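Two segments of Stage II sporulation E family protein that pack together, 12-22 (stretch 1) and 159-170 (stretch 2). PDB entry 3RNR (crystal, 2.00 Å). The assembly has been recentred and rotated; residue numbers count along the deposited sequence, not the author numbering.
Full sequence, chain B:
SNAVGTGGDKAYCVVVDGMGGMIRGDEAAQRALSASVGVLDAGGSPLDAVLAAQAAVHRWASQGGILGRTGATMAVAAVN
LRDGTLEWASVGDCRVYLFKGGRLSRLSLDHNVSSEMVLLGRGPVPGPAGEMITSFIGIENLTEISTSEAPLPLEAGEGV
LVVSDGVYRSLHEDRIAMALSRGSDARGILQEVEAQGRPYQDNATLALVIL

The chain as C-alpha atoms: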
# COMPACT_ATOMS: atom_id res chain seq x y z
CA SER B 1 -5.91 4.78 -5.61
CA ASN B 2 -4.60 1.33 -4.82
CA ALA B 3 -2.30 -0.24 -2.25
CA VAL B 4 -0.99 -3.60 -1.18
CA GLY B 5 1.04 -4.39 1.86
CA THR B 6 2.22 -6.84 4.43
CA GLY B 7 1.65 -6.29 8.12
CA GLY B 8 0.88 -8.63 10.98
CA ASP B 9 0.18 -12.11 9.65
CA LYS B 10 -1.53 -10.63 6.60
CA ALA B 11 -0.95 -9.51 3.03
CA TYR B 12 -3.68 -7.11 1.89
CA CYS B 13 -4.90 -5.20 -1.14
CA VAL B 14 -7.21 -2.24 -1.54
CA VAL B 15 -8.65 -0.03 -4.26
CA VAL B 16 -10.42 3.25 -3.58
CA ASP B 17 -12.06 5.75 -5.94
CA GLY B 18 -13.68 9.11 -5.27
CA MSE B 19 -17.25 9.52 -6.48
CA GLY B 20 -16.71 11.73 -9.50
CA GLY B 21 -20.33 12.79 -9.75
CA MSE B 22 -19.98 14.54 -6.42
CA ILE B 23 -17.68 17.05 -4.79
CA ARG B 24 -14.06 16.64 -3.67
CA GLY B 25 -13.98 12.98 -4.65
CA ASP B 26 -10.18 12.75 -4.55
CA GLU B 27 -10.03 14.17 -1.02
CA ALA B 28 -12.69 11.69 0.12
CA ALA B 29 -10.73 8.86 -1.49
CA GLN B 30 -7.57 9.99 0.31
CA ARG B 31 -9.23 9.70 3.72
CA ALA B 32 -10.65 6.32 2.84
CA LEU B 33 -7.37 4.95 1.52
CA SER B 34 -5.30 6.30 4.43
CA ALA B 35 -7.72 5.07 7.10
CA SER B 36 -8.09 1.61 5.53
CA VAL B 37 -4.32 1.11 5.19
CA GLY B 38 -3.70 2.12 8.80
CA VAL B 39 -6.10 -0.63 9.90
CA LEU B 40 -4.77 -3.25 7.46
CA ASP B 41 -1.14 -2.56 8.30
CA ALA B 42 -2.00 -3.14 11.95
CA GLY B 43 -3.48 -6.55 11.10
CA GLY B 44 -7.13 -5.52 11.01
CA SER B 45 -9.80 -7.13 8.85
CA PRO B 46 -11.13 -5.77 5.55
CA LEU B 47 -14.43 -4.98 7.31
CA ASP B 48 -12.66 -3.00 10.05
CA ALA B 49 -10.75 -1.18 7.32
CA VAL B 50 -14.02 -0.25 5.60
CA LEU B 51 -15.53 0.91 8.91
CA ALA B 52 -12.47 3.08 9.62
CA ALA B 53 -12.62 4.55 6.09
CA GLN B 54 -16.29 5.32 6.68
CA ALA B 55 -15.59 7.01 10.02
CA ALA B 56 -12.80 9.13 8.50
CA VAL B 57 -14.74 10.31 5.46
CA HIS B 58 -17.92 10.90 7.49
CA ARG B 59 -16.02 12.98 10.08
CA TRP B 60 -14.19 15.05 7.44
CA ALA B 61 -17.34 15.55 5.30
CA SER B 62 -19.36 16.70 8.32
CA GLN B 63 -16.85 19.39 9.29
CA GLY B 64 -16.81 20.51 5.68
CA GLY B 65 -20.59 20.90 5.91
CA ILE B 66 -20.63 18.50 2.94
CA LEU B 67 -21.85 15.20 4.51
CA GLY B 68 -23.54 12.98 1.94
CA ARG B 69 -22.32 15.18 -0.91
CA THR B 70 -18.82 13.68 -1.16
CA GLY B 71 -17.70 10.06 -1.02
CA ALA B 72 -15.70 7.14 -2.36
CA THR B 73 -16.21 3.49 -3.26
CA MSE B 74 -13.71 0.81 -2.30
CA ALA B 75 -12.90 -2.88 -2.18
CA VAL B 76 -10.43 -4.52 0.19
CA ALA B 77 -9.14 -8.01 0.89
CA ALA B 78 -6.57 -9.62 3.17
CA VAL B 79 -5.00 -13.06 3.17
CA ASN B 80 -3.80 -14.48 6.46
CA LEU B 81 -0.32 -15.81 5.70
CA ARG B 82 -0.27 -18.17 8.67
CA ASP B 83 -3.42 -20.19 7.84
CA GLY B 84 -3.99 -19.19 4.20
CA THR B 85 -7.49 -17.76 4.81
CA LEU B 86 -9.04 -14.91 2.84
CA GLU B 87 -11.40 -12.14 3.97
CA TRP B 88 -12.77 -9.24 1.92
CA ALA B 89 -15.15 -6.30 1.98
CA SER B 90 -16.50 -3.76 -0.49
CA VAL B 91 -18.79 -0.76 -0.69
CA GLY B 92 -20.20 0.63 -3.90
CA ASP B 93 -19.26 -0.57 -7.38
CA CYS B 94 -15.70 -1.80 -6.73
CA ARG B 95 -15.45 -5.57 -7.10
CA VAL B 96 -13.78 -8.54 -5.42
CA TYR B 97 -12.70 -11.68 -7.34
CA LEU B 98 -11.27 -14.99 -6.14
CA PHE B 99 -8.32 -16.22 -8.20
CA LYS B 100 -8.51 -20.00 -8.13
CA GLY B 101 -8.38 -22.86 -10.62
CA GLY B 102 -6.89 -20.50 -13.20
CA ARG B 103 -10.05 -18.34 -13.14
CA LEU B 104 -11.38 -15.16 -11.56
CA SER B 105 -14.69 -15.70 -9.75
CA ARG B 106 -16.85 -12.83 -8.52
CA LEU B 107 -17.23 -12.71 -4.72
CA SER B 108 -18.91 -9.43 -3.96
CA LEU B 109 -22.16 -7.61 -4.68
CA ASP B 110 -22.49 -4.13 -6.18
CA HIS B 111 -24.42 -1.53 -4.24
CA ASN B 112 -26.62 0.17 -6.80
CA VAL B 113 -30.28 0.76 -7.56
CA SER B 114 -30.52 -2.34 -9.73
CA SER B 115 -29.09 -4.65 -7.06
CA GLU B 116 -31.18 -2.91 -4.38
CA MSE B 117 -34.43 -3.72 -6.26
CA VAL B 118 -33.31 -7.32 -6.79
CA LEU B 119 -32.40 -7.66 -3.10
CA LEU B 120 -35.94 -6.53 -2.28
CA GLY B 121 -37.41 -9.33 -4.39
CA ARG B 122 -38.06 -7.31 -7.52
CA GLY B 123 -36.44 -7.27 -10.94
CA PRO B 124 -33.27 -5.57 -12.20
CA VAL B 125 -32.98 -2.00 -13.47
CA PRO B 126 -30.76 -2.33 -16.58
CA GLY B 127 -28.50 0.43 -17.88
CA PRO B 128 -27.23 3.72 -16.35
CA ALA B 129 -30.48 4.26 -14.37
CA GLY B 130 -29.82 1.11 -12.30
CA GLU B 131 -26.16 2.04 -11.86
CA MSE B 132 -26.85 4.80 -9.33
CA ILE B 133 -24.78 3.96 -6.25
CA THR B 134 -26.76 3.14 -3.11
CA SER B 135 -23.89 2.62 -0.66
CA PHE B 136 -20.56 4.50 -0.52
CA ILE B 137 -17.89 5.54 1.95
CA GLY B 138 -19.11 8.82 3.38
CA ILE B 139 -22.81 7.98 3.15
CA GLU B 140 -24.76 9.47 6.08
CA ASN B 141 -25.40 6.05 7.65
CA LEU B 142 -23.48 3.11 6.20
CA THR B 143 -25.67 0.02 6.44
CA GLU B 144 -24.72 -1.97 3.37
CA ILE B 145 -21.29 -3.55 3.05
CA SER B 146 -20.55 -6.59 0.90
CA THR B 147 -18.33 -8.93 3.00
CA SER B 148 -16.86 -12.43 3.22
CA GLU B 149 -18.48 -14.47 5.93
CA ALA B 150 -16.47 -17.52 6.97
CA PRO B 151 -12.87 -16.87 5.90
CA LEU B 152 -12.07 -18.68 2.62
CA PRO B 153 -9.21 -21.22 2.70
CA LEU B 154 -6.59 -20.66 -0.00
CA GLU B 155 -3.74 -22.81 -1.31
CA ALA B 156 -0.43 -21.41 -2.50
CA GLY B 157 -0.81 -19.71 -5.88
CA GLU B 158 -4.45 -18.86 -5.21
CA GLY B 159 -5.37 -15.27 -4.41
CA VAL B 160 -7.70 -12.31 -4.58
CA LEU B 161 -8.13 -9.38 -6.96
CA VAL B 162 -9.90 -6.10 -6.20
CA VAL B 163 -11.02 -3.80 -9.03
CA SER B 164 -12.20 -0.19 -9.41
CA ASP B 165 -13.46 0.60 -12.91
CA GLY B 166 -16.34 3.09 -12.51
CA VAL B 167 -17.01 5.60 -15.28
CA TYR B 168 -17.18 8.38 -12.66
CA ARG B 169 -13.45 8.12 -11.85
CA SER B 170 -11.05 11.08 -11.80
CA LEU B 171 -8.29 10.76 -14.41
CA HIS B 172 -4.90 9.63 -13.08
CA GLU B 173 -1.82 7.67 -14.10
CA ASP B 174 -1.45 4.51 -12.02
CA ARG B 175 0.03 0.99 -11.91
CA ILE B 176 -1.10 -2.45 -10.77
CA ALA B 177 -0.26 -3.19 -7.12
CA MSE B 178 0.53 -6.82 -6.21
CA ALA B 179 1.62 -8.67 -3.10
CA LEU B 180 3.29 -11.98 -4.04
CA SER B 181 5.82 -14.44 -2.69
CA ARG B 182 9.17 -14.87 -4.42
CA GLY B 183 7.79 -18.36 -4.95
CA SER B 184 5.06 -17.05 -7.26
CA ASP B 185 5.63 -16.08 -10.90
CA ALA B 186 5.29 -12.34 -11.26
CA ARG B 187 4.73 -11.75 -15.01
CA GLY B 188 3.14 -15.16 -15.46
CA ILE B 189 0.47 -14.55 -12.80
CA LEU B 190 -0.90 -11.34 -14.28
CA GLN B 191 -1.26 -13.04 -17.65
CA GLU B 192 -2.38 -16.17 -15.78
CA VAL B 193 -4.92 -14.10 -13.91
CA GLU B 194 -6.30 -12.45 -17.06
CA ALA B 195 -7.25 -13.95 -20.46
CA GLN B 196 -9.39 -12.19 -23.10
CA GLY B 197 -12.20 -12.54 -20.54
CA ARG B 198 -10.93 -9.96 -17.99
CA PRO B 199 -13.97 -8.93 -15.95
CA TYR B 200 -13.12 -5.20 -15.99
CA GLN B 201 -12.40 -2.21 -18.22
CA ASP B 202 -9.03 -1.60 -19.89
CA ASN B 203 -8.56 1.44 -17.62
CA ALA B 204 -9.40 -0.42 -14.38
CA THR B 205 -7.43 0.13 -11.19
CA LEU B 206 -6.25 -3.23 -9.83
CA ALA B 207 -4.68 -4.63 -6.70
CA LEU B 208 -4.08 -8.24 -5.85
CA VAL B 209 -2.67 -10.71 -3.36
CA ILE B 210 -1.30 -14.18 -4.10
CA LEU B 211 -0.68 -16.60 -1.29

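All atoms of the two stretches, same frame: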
# COMPACT_ATOMS: atom_id res chain seq x y z
N TYR B 12 -2.39 -7.72 2.21
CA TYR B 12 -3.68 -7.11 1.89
C TYR B 12 -3.62 -6.31 0.61
O TYR B 12 -2.53 -5.95 0.14
CB TYR B 12 -4.13 -6.19 3.03
CG TYR B 12 -3.19 -5.03 3.28
CD1 TYR B 12 -3.25 -3.88 2.49
CD2 TYR B 12 -2.24 -5.09 4.28
CE1 TYR B 12 -2.38 -2.81 2.72
CE2 TYR B 12 -1.38 -4.04 4.51
CZ TYR B 12 -1.44 -2.91 3.72
OH TYR B 12 -0.57 -1.88 3.96
N CYS B 13 -4.79 -6.02 0.05
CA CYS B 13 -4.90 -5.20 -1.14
C CYS B 13 -6.14 -4.33 -1.03
O CYS B 13 -7.13 -4.72 -0.41
CB CYS B 13 -4.98 -6.06 -2.40
SG CYS B 13 -6.32 -7.32 -2.41
N VAL B 14 -6.07 -3.13 -1.59
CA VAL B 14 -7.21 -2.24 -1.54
C VAL B 14 -7.24 -1.35 -2.78
O VAL B 14 -6.19 -0.98 -3.31
CB VAL B 14 -7.20 -1.39 -0.23
CG1 VAL B 14 -5.85 -0.77 0.01
CG2 VAL B 14 -8.29 -0.31 -0.26
N VAL B 15 -8.45 -1.06 -3.26
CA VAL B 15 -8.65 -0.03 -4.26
C VAL B 15 -9.69 0.93 -3.73
O VAL B 15 -10.66 0.51 -3.09
CB VAL B 15 -9.11 -0.61 -5.63
CG1 VAL B 15 -7.98 -1.42 -6.28
CG2 VAL B 15 -10.39 -1.47 -5.47
N VAL B 16 -9.50 2.21 -4.02
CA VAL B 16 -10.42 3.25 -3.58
C VAL B 16 -10.62 4.25 -4.72
O VAL B 16 -9.64 4.66 -5.35
CB VAL B 16 -9.85 4.04 -2.38
CG1 VAL B 16 -10.84 5.11 -1.95
CG2 VAL B 16 -9.56 3.11 -1.19
N ASP B 17 -11.85 4.65 -4.99
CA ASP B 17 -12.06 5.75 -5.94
C ASP B 17 -13.08 6.78 -5.50
O ASP B 17 -14.16 6.44 -5.02
CB ASP B 17 -12.40 5.23 -7.33
CG ASP B 17 -11.19 5.24 -8.25
OD1 ASP B 17 -10.75 4.16 -8.70
OD2 ASP B 17 -10.68 6.35 -8.50
N GLY B 18 -12.74 8.06 -5.65
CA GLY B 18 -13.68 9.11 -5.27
C GLY B 18 -14.90 9.03 -6.17
O GLY B 18 -14.82 8.52 -7.29
N MSE B 19 -16.02 9.56 -5.69
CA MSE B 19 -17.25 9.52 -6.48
C MSE B 19 -17.17 10.78 -7.32
O MSE B 19 -17.34 11.90 -6.81
CB MSE B 19 -18.49 9.63 -5.58
CG MSE B 19 -18.69 8.50 -4.56
SE MSE B 19 -19.67 7.09 -5.37
CE MSE B 19 -21.47 7.85 -5.31
N GLY B 20 -16.98 10.61 -8.62
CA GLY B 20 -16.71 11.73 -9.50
C GLY B 20 -17.92 12.58 -9.79
O GLY B 20 -17.79 13.72 -10.24
N GLY B 21 -19.11 12.04 -9.53
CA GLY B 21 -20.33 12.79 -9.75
C GLY B 21 -20.61 13.77 -8.63
O GLY B 21 -21.55 14.57 -8.71
N MSE B 22 -19.77 13.75 -7.61
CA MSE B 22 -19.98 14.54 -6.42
C MSE B 22 -18.76 15.38 -6.15
O MSE B 22 -17.84 15.40 -6.96
CB MSE B 22 -20.28 13.62 -5.24
CG MSE B 22 -21.65 13.00 -5.38
SE MSE B 22 -21.81 11.35 -4.43
CE MSE B 22 -22.15 12.07 -2.73
N GLY B 159 -5.40 -16.63 -4.90
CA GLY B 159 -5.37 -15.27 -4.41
C GLY B 159 -6.65 -14.50 -4.59
O GLY B 159 -7.72 -15.09 -4.79
N VAL B 160 -6.54 -13.18 -4.48
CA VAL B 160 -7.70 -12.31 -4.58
C VAL B 160 -7.33 -11.07 -5.39
O VAL B 160 -6.19 -10.58 -5.34
CB VAL B 160 -8.20 -11.92 -3.17
CG1 VAL B 160 -7.08 -11.23 -2.37
CG2 VAL B 160 -9.46 -11.03 -3.25
N LEU B 161 -8.30 -10.58 -6.16
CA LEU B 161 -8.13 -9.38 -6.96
C LEU B 161 -9.26 -8.41 -6.64
O LEU B 161 -10.43 -8.80 -6.63
CB LEU B 161 -8.13 -9.73 -8.45
CG LEU B 161 -8.15 -8.56 -9.44
CD1 LEU B 161 -6.76 -8.06 -9.63
CD2 LEU B 161 -8.74 -8.99 -10.77
N VAL B 162 -8.91 -7.16 -6.35
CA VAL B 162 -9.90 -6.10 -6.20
C VAL B 162 -9.78 -5.09 -7.36
O VAL B 162 -8.68 -4.80 -7.83
CB VAL B 162 -9.83 -5.42 -4.81
CG1 VAL B 162 -10.19 -6.42 -3.69
CG2 VAL B 162 -8.44 -4.83 -4.56
N VAL B 163 -10.92 -4.57 -7.79
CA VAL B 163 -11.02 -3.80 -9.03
C VAL B 163 -11.88 -2.56 -8.85
O VAL B 163 -12.97 -2.67 -8.30
CB VAL B 163 -11.77 -4.62 -10.10
CG1 VAL B 163 -11.70 -3.92 -11.45
CG2 VAL B 163 -11.21 -6.01 -10.19
N SER B 164 -11.37 -1.40 -9.28
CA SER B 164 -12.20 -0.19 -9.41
C SER B 164 -12.13 0.28 -10.85
O SER B 164 -11.06 0.64 -11.35
CB SER B 164 -11.66 0.90 -8.49
OG SER B 164 -12.32 2.13 -8.72
N ASP B 165 -13.22 0.08 -11.56
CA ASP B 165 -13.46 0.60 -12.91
C ASP B 165 -14.51 1.66 -13.24
O ASP B 165 -14.91 1.73 -14.41
CB ASP B 165 -13.30 -0.48 -13.98
CG ASP B 165 -14.36 -1.50 -13.92
OD1 ASP B 165 -15.28 -1.31 -13.09
OD2 ASP B 165 -14.29 -2.46 -14.71
N GLY B 166 -15.16 2.26 -12.25
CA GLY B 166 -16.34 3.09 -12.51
C GLY B 166 -16.11 4.21 -13.51
O GLY B 166 -15.02 4.75 -13.61
N VAL B 167 -17.15 4.56 -14.27
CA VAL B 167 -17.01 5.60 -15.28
C VAL B 167 -16.77 6.97 -14.65
O VAL B 167 -16.19 7.87 -15.27
CB VAL B 167 -18.27 5.65 -16.19
CG1 VAL B 167 -19.50 6.02 -15.37
CG2 VAL B 167 -18.07 6.63 -17.33
N TYR B 168 -17.21 7.12 -13.40
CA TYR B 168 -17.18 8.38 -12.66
C TYR B 168 -15.77 8.79 -12.20
O TYR B 168 -15.59 9.87 -11.63
CB TYR B 168 -18.11 8.29 -11.43
CG TYR B 168 -17.79 7.13 -10.50
CD1 TYR B 168 -16.71 7.19 -9.63
CD2 TYR B 168 -18.56 5.97 -10.51
CE1 TYR B 168 -16.41 6.12 -8.78
CE2 TYR B 168 -18.27 4.90 -9.67
CZ TYR B 168 -17.20 4.98 -8.81
OH TYR B 168 -16.90 3.93 -7.98
N ARG B 169 -14.78 7.93 -12.42
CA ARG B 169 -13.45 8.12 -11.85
C ARG B 169 -12.69 9.35 -12.35
O ARG B 169 -12.76 9.70 -13.53
CB ARG B 169 -12.61 6.85 -12.04
CG ARG B 169 -13.13 5.67 -11.26
CD ARG B 169 -12.78 4.34 -11.91
NE ARG B 169 -11.35 4.04 -11.86
CZ ARG B 169 -10.65 3.64 -12.91
NH1 ARG B 169 -9.35 3.39 -12.79
NH2 ARG B 169 -11.24 3.48 -14.09
N SER B 170 -11.98 10.00 -11.44
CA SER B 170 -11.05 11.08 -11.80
C SER B 170 -9.90 10.49 -12.61
O SER B 170 -9.50 9.35 -12.38
CB SER B 170 -10.52 11.78 -10.54
OG SER B 170 -9.83 10.87 -9.67
O HOH W 1 -12.34 8.97 -8.72
O HOH W 2 -9.19 7.25 -10.73

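Alternation along a β strand decides which residues can meet a facing strand, and rotamers decide how they meet it. Here strands 12-18 and 159-164 run nearly parallel, 9° apart and 6.6 Å at closest approach, with no backbone hydrogen bond between them. Cys 13, Val 15 and Asp 17 point toward the partner, as do Val 160, Val 162 and Ser 164, while the residues between them point away. The p rotamer of Cys 13 places Cys 13 SG 4.0 Å from Val 160 CG1 and 3.9 Å from Val 162 CG2. Val 15 and Val 162, both m, bring Val 15 CG1 and Val 162 CG2 to 3.8 Å.

Polarity enters at Asp 17, whose chi1 of -100° lies between wells. In this pose Asp 17 OD1 accepts hydrogen bonds from Ser 164 OG (2.6 Å), with Ser 164 in t, and from Arg 169 NE (3.2 Å), the latter within a salt bridge, so one buried carboxylate oxygen serves two donors. OD2 accepts from water 1, which also links Gly 18 O and Ser 170 N.

Beyond the strands, Tyr 168, in p, lays its ring edge near Gly 18 O (Tyr 168 CE1 to Gly 18 O, 3.2 Å), with Met 19 SE 4.9 Å from the Tyr 168 ring centroid. Gly 20 CA lies 3.0 Å from Tyr 168 O, where a CB would clash.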